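Local coordinates for tRNA-5-methyluridine(54) 2-sulfurtransferase (Pyrococcus horikoshii, PDB 3VRH), which catalyses the ATP-dependent 2-thiolation of 5-methyluridine 54 in the T loop of tRNA, a modification that stabilises tRNAs in thermophiles, at residues L133-I138 with C284-W290. Numbering follows the deposited sequence.
With ZN (zinc ion), chain C.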
loop_
_atom_site.group_PDB
_atom_site.type_symbol
_atom_site.label_atom_id
_atom_site.label_comp_id
_atom_site.label_asym_id
_atom_site.label_seq_id
_atom_site.Cartn_x
_atom_site.Cartn_y
_atom_site.Cartn_z
ATOM N N LEU A 133 -23.059 -7.391 -0.225
ATOM C CA LEU A 133 -24.165 -6.458 -0.001
ATOM C C LEU A 133 -25.286 -7.144 0.791
ATOM O O LEU A 133 -25.714 -6.665 1.843
ATOM C CB LEU A 133 -24.721 -5.957 -1.345
ATOM C CG LEU A 133 -26.092 -5.247 -1.406
ATOM C CD1 LEU A 133 -26.070 -3.883 -0.699
ATOM C CD2 LEU A 133 -26.640 -5.108 -2.851
ATOM N N THR A 134 -25.757 -8.263 0.260
ATOM C CA THR A 134 -26.872 -8.998 0.838
ATOM C C THR A 134 -26.567 -9.445 2.255
ATOM O O THR A 134 -27.417 -9.337 3.146
ATOM C CB THR A 134 -27.167 -10.257 0.007
ATOM O OG1 THR A 134 -27.379 -9.879 -1.353
ATOM C CG2 THR A 134 -28.421 -10.990 0.533
ATOM N N LYS A 135 -25.360 -9.960 2.471
ATOM C CA LYS A 135 -25.035 -10.497 3.781
ATOM C C LYS A 135 -24.948 -9.392 4.850
ATOM O O LYS A 135 -25.447 -9.555 5.973
ATOM C CB LYS A 135 -23.744 -11.323 3.727
ATOM C CG LYS A 135 -23.396 -11.976 5.067
ATOM C CD LYS A 135 -22.004 -12.666 5.052
ATOM C CE LYS A 135 -21.702 -13.324 6.412
ATOM N NZ LYS A 135 -20.372 -14.005 6.491
ATOM N N ARG A 136 -24.319 -8.274 4.500
ATOM C CA ARG A 136 -24.134 -7.172 5.443
ATOM C C ARG A 136 -25.491 -6.600 5.829
ATOM O O ARG A 136 -25.715 -6.237 6.975
ATOM C CB ARG A 136 -23.227 -6.062 4.861
ATOM C CG ARG A 136 -21.716 -6.253 5.182
ATOM C CD ARG A 136 -20.800 -5.117 4.666
ATOM N NE ARG A 136 -20.883 -4.950 3.211
ATOM C CZ ARG A 136 -20.212 -5.690 2.327
ATOM N NH1 ARG A 136 -19.402 -6.658 2.743
ATOM N NH2 ARG A 136 -20.354 -5.476 1.026
ATOM N N TYR A 137 -26.390 -6.530 4.859
ATOM C CA TYR A 137 -27.708 -5.972 5.093
ATOM C C TYR A 137 -28.486 -6.856 6.055
ATOM O O TYR A 137 -29.094 -6.370 7.013
ATOM C CB TYR A 137 -28.492 -5.838 3.786
ATOM C CG TYR A 137 -29.928 -5.366 4.001
ATOM C CD1 TYR A 137 -30.963 -6.274 4.156
ATOM C CD2 TYR A 137 -30.241 -4.007 4.044
ATOM C CE1 TYR A 137 -32.266 -5.853 4.359
ATOM C CE2 TYR A 137 -31.538 -3.579 4.230
ATOM C CZ TYR A 137 -32.550 -4.515 4.395
ATOM O OH TYR A 137 -33.850 -4.108 4.587
ATOM N N ILE A 138 -28.468 -8.155 5.780
ATOM C CA ILE A 138 -29.225 -9.108 6.591
ATOM C C ILE A 138 -28.692 -9.160 8.016
ATOM O O ILE A 138 -29.469 -9.227 8.961
ATOM C CB ILE A 138 -29.220 -10.515 5.971
ATOM C CG1 ILE A 138 -29.994 -10.516 4.653
ATOM C CG2 ILE A 138 -29.827 -11.537 6.943
ATOM C CD1 ILE A 138 -30.024 -11.872 3.939
ATOM N N CYS A 284 -33.164 1.820 -0.814
ATOM C CA CYS A 284 -31.807 1.410 -0.480
ATOM C C CYS A 284 -31.222 0.415 -1.485
ATOM O O CYS A 284 -31.933 -0.123 -2.342
ATOM C CB CYS A 284 -31.699 0.925 0.969
ATOM S SG CYS A 284 -31.896 -0.848 1.230
ATOM N N ALA A 285 -29.908 0.227 -1.395
ATOM C CA ALA A 285 -29.167 -0.623 -2.324
ATOM C C ALA A 285 -29.723 -2.045 -2.343
ATOM O O ALA A 285 -30.054 -2.575 -3.409
ATOM C CB ALA A 285 -27.683 -0.635 -1.964
ATOM N N PHE A 286 -29.827 -2.642 -1.159
ATOM C CA PHE A 286 -30.379 -3.988 -1.013
ATOM C C PHE A 286 -31.727 -4.077 -1.701
ATOM O O PHE A 286 -31.917 -4.902 -2.588
ATOM C CB PHE A 286 -30.523 -4.332 0.465
ATOM C CG PHE A 286 -31.026 -5.733 0.729
ATOM C CD1 PHE A 286 -30.139 -6.804 0.787
ATOM C CD2 PHE A 286 -32.375 -5.972 0.940
ATOM C CE1 PHE A 286 -30.580 -8.078 1.048
ATOM C CE2 PHE A 286 -32.831 -7.257 1.201
ATOM C CZ PHE A 286 -31.933 -8.313 1.254
ATOM N N CYS A 287 -32.648 -3.195 -1.310
ATOM C CA CYS A 287 -34.003 -3.185 -1.858
ATOM C C CYS A 287 -34.066 -2.973 -3.360
ATOM O O CYS A 287 -34.875 -3.603 -4.046
ATOM C CB CYS A 287 -34.845 -2.123 -1.167
ATOM S SG CYS A 287 -35.492 -2.696 0.382
ATOM N N LYS A 288 -33.235 -2.071 -3.875
ATOM C CA LYS A 288 -33.212 -1.854 -5.321
ATOM C C LYS A 288 -32.677 -3.085 -6.051
ATOM O O LYS A 288 -33.257 -3.527 -7.044
ATOM C CB LYS A 288 -32.418 -0.593 -5.701
ATOM C CG LYS A 288 -33.104 0.704 -5.288
ATOM C CD LYS A 288 -32.290 1.948 -5.643
ATOM C CE LYS A 288 -32.528 2.369 -7.090
ATOM N NZ LYS A 288 -31.705 3.556 -7.471
ATOM N N PHE A 289 -31.580 -3.646 -5.554
ATOM C CA PHE A 289 -30.995 -4.816 -6.204
ATOM C C PHE A 289 -31.977 -5.978 -6.240
ATOM O O PHE A 289 -32.171 -6.607 -7.275
ATOM C CB PHE A 289 -29.688 -5.251 -5.524
ATOM C CG PHE A 289 -29.129 -6.527 -6.081
ATOM C CD1 PHE A 289 -28.341 -6.510 -7.222
ATOM C CD2 PHE A 289 -29.420 -7.753 -5.485
ATOM C CE1 PHE A 289 -27.834 -7.684 -7.756
ATOM C CE2 PHE A 289 -28.918 -8.936 -6.008
ATOM C CZ PHE A 289 -28.116 -8.898 -7.152
ATOM N N TRP A 290 -32.595 -6.262 -5.097
ATOM C CA TRP A 290 -33.483 -7.413 -4.984
ATOM C C TRP A 290 -34.886 -7.119 -5.536
ATOM O O TRP A 290 -35.719 -8.029 -5.681
ATOM C CB TRP A 290 -33.506 -7.945 -3.525
ATOM C CG TRP A 290 -32.249 -8.700 -3.206
ATOM C CD1 TRP A 290 -31.205 -8.279 -2.433
ATOM C CD2 TRP A 290 -31.866 -9.979 -3.732
ATOM N NE1 TRP A 290 -30.209 -9.232 -2.423
ATOM C CE2 TRP A 290 -30.594 -10.285 -3.209
ATOM C CE3 TRP A 290 -32.480 -10.898 -4.587
ATOM C CZ2 TRP A 290 -29.929 -11.467 -3.513
ATOM C CZ3 TRP A 290 -31.821 -12.074 -4.889
ATOM C CH2 TRP A 290 -30.558 -12.348 -4.356
HETATM ZN ZN ZN C . -34.496 -0.986 1.822
#
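Cys284 brings its zinc-binding sulfur beside the Tyr137 ring, SG lying 4.1 Å from CE2 in an oblique sulfur-aromatic contact. Cys284 is the N-cap of helix 285-290, and its SG accepts an almost straight capping bond from Cys287 N, as in other zinc sites where thiolates take backbone N-H groups. Next along the helix, Ala285 CB meets Leu133 CD1 at 3.8 Å. Phe286 makes the largest single contribution to the interface: its ring forms an offset stack with Tyr137, the centroids 3.8 Å apart and the planes within 9° of each other, while its CB rests over the Tyr137 face in a CH-pi contact. Both aromatic groups leave their helices with CG anti to the backbone N (chi1 -177° in Phe286), which carries the rings into the gap where they lie flat on one another. Thr134 CG2 abuts the rim of the Phe286 ring, 3.7 Å from CE1, and Trp290 CD1 lies over its other face. Were Tyr137 reduced to an alanine, one face of Phe286 is likely to lose its stacking partner and Cys284 SG its aromatic neighbour. Cys287 turns to the zinc, which Cys272 and Cys275 also bind. One turn after Ala285, Phe289 CB packs on Leu133 CD2 at 4.1 Å. Trp290 closes the segment with its indole NE1 donating to Thr134 OG1 over 3.1 Å, the oxygen in the ring plane; that hydroxyl is also hydrogen-bonded to Tyr130 O. The axes of 133-138 and 285-290 thus cross at -130°, the former carried by helix 127-145 of the PP-loop domain, with helix 110-114 touching Thr134, Ile138 and Trp290, and strand 73-80 reached through Ile79 by Ile138 and the ATP-binding Lys135.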